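Local structure of ANGPTL4 C-terminal chain (Homo sapiens, 6U1U) at residues 42-47 against 207-212. The protein mediates inactivation of lipoprotein lipase and so helps regulate triglyceride clearance, the part here being its C-terminal fibrinogen-like domain. Sequence-based numbering, arbitrary orientation.
Sequences VIQRRH and QATTML
Two torsions bring the Q44 amide and the T209 hydroxyl together. The CG of Q44 is anti to its backbone N (chi1 -173°), and a bend at chi2 turns the amide along the strand toward T209. The OG1 of T209 sits between its own N and carbonyl carbon (chi1 65°). T209 OG1 donates to Q44 OE1 at 2.8 Å. It arrives in the plane of the amide, on a lone pair. Q44 NE2 is hydrogen-bonded to N176 OD1, so both ends of the buried amide are engaged, which should hold its rotation. The R46 side chain runs beside the same hydroxyl, its CB 3.4 Å from T209 OG1. Its guanidinium continues past to the carbonyls of L175 and G177. M211 lies beside the start of the Q44 side chain, on the same face of the sheet, with M211 SD 3.9 Å from Q44 CB. An alanine in place of Q44 would probably leave the T209 hydroxyl and N176 OD1 without this amide partner.

Strands 38-46 and 208-215 are antiparallel neighbours in the main sheet of the fibrinogen C-terminal domain, with strand 87-94 on the other edge of 208-215. R46 and T209 form a hydrogen-bonded pair, with R46 N to T209 O and T209 N to R46 O both at 2.9 Å. A classic beta bulge then shifts the register. I43 N binds M211 O at 2.8 Å, and Q44 N adds a weak bond to the same oxygen. At the bulge I43 CG1 packs against M211 CB at 3.7 Å. The M211 side chain also comes near the bound palmitic acid. On the face opposite Q44, R46, T209 and M211, V42 and L212 lie side by side, with V42 CG2 3.7 Å from L212 CD2.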
ATOM      1  N   VAL A  42      -5.453  -3.369   8.252  1.00 17.44           N
ATOM      2  CA  VAL A  42      -5.219  -3.795   6.872  1.00 16.87           C
ATOM      3  C   VAL A  42      -5.565  -2.614   5.968  1.00 17.36           C
ATOM      4  O   VAL A  42      -6.690  -2.113   6.012  1.00 17.51           O
ATOM      5  CB  VAL A  42      -6.087  -5.008   6.506  1.00 18.41           C
ATOM      6  CG1 VAL A  42      -5.849  -5.374   5.016  1.00 20.69           C
ATOM      7  CG2 VAL A  42      -5.780  -6.197   7.451  1.00 22.44           C
ATOM      8  N   ILE A  43      -4.611  -2.167   5.140  1.00 16.21           N
ATOM      9  CA  ILE A  43      -4.879  -1.017   4.282  1.00 15.96           C
ATOM     10  C   ILE A  43      -5.071  -1.395   2.825  1.00 16.82           C
ATOM     11  O   ILE A  43      -5.527  -0.543   2.038  1.00 17.26           O
ATOM     12  CB  ILE A  43      -3.791   0.065   4.423  1.00 16.19           C
ATOM     13  CG1 ILE A  43      -2.474  -0.368   3.771  1.00 19.30           C
ATOM     14  CG2 ILE A  43      -3.605   0.382   5.904  1.00 17.45           C
ATOM     15  CD1 ILE A  43      -1.414   0.822   3.688  1.00 18.43           C
ATOM     16  N   GLN A  44      -4.777  -2.632   2.451  1.00 16.61           N
ATOM     17  CA  GLN A  44      -4.939  -3.063   1.068  1.00 15.60           C
ATOM     18  C   GLN A  44      -4.999  -4.579   1.108  1.00 15.33           C
ATOM     19  O   GLN A  44      -4.252  -5.200   1.881  1.00 18.08           O
ATOM     20  CB  GLN A  44      -3.752  -2.609   0.216  1.00 16.32           C
ATOM     21  CG  GLN A  44      -3.944  -2.897  -1.307  1.00 16.56           C
ATOM     22  CD  GLN A  44      -3.143  -4.102  -1.827  1.00 17.15           C
ATOM     23  OE1 GLN A  44      -2.921  -5.065  -1.105  1.00 18.57           O
ATOM     24  NE2 GLN A  44      -2.725  -4.057  -3.108  1.00 18.60           N
ATOM     25  N   ARG A  45      -5.860  -5.164   0.269  1.00 16.46           N
ATOM     26  CA  ARG A  45      -5.922  -6.624   0.182  1.00 18.12           C
ATOM     27  C   ARG A  45      -6.399  -7.004  -1.209  1.00 20.15           C
ATOM     28  O   ARG A  45      -7.399  -6.455  -1.693  1.00 20.48           O
ATOM     29  CB  ARG A  45      -6.886  -7.182   1.262  1.00 20.93           C
ATOM     30  CG  ARG A  45      -7.026  -8.699   1.249  1.00 24.53           C
ATOM     31  CD  ARG A  45      -7.700  -9.180   2.563  1.00 25.60           C
ATOM     32  NE  ARG A  45      -9.110  -8.826   2.524  1.00 29.31           N
ATOM     33  CZ  ARG A  45      -9.928  -8.844   3.581  1.00 30.43           C
ATOM     34  NH1 ARG A  45      -9.452  -9.197   4.789  1.00 29.64           N
ATOM     35  NH2 ARG A  45     -11.206  -8.515   3.420  1.00 23.88           N
ATOM     36  N   ARG A  46      -5.651  -7.894  -1.870  1.00 20.23           N
ATOM     37  CA  ARG A  46      -5.986  -8.368  -3.240  1.00 20.83           C
ATOM     38  C   ARG A  46      -5.771  -9.883  -3.283  1.00 21.29           C
ATOM     39  O   ARG A  46      -4.796 -10.348  -2.658  1.00 19.81           O
ATOM     40  CB  ARG A  46      -5.120  -7.652  -4.281  1.00 21.17           C
ATOM     41  CG  ARG A  46      -5.306  -6.142  -4.310  1.00 23.53           C
ATOM     42  CD  ARG A  46      -4.657  -5.503  -5.525  1.00 22.05           C
ATOM     43  NE  ARG A  46      -5.475  -5.634  -6.723  1.00 21.36           N
ATOM     44  CZ  ARG A  46      -5.132  -5.175  -7.920  1.00 23.89           C
ATOM     45  NH1 ARG A  46      -3.979  -4.549  -8.084  1.00 19.79           N
ATOM     46  NH2 ARG A  46      -5.942  -5.343  -8.950  1.00 20.19           N
ATOM     47  N   HIS A  47      -6.628 -10.618  -4.001  1.00 22.67           N
ATOM     48  CA  HIS A  47      -6.493 -12.075  -4.023  1.00 23.62           C
ATOM     49  C   HIS A  47      -7.231 -12.762  -5.168  1.00 25.30           C
ATOM     50  O   HIS A  47      -7.004 -13.959  -5.387  1.00 27.68           O
ATOM     51  CB  HIS A  47      -6.975 -12.713  -2.717  1.00 24.65           C
ATOM     52  CG  HIS A  47      -8.297 -12.209  -2.252  1.00 26.76           C
ATOM     53  ND1 HIS A  47      -8.445 -11.474  -1.096  1.00 30.55           N
ATOM     54  CD2 HIS A  47      -9.533 -12.308  -2.797  1.00 26.52           C
ATOM     55  CE1 HIS A  47      -9.718 -11.145  -0.946  1.00 27.85           C
ATOM     56  NE2 HIS A  47     -10.398 -11.646  -1.962  1.00 27.63           N
ATOM     57  N   GLN A 207      -0.242 -13.323  -7.090  1.00 24.00           N
ATOM     58  CA  GLN A 207      -1.560 -13.911  -6.891  1.00 23.42           C
ATOM     59  C   GLN A 207      -2.352 -13.189  -5.808  1.00 22.96           C
ATOM     60  O   GLN A 207      -3.583 -13.124  -5.889  1.00 24.26           O
ATOM     61  CB  GLN A 207      -1.423 -15.400  -6.548  1.00 27.07           C
ATOM     62  CG  GLN A 207      -2.765 -16.139  -6.502  1.00 28.80           C
ATOM     63  CD  GLN A 207      -2.712 -17.476  -5.775  1.00 37.41           C
ATOM     64  OE1 GLN A 207      -1.692 -18.172  -5.781  1.00 38.96           O
ATOM     65  NE2 GLN A 207      -3.829 -17.858  -5.171  1.00 43.09           N
ATOM     66  N   ALA A 208      -1.675 -12.673  -4.777  1.00 22.49           N
ATOM     67  CA  ALA A 208      -2.373 -12.042  -3.660  1.00 21.49           C
ATOM     68  C   ALA A 208      -1.411 -11.091  -2.963  1.00 21.36           C
ATOM     69  O   ALA A 208      -0.193 -11.293  -2.985  1.00 22.10           O
ATOM     70  CB  ALA A 208      -2.933 -13.067  -2.661  1.00 25.64           C
ATOM     71  N   THR A 209      -1.969 -10.017  -2.387  1.00 20.10           N
ATOM     72  CA  THR A 209      -1.179  -9.038  -1.653  1.00 19.29           C
ATOM     73  C   THR A 209      -1.968  -8.615  -0.424  1.00 19.63           C
ATOM     74  O   THR A 209      -3.202  -8.571  -0.450  1.00 18.40           O
ATOM     75  CB  THR A 209      -0.851  -7.767  -2.499  1.00 20.29           C
ATOM     76  OG1 THR A 209      -2.067  -7.055  -2.819  1.00 19.70           O
ATOM     77  CG2 THR A 209      -0.166  -8.128  -3.819  1.00 20.78           C
ATOM     78  N   THR A 210      -1.250  -8.267   0.648  1.00 19.76           N
ATOM     79  CA  THR A 210      -1.857  -7.598   1.792  1.00 19.65           C
ATOM     80  C   THR A 210      -0.873  -6.563   2.290  1.00 17.63           C
ATOM     81  O   THR A 210       0.325  -6.860   2.402  1.00 20.57           O
ATOM     82  CB  THR A 210      -2.147  -8.563   2.959  1.00 20.67           C
ATOM     83  OG1 THR A 210      -2.811  -9.731   2.468  1.00 24.02           O
ATOM     84  CG2 THR A 210      -3.060  -7.894   3.985  1.00 20.63           C
ATOM     85  N   MET A 211      -1.360  -5.370   2.610  1.00 17.36           N
ATOM     86  CA  MET A 211      -0.530  -4.351   3.259  1.00 16.18           C
ATOM     87  C   MET A 211      -1.170  -3.974   4.589  1.00 17.95           C
ATOM     88  O   MET A 211      -2.398  -3.786   4.659  1.00 18.16           O
ATOM     89  CB  MET A 211      -0.396  -3.095   2.374  1.00 17.86           C
ATOM     90  CG  MET A 211       0.115  -3.428   0.975  1.00 18.53           C
ATOM     91  SD  MET A 211       0.108  -1.968  -0.097  1.00 21.41           S
ATOM     92  CE  MET A 211       1.451  -1.111   0.701  1.00 22.96           C
ATOM     93  N   LEU A 212      -0.355  -3.898   5.643  1.00 16.85           N
ATOM     94  CA  LEU A 212      -0.885  -3.595   6.964  1.00 16.73           C
ATOM     95  C   LEU A 212      -0.027  -2.519   7.605  1.00 18.31           C
ATOM     96  O   LEU A 212       1.162  -2.436   7.331  1.00 20.65           O
ATOM     97  CB  LEU A 212      -0.872  -4.835   7.871  1.00 17.49           C
ATOM     98  CG  LEU A 212      -1.550  -6.074   7.241  1.00 19.22           C
ATOM     99  CD1 LEU A 212      -0.473  -6.930   6.566  1.00 20.20           C
ATOM    100  CD2 LEU A 212      -2.234  -6.912   8.350  1.00 21.11           C
TER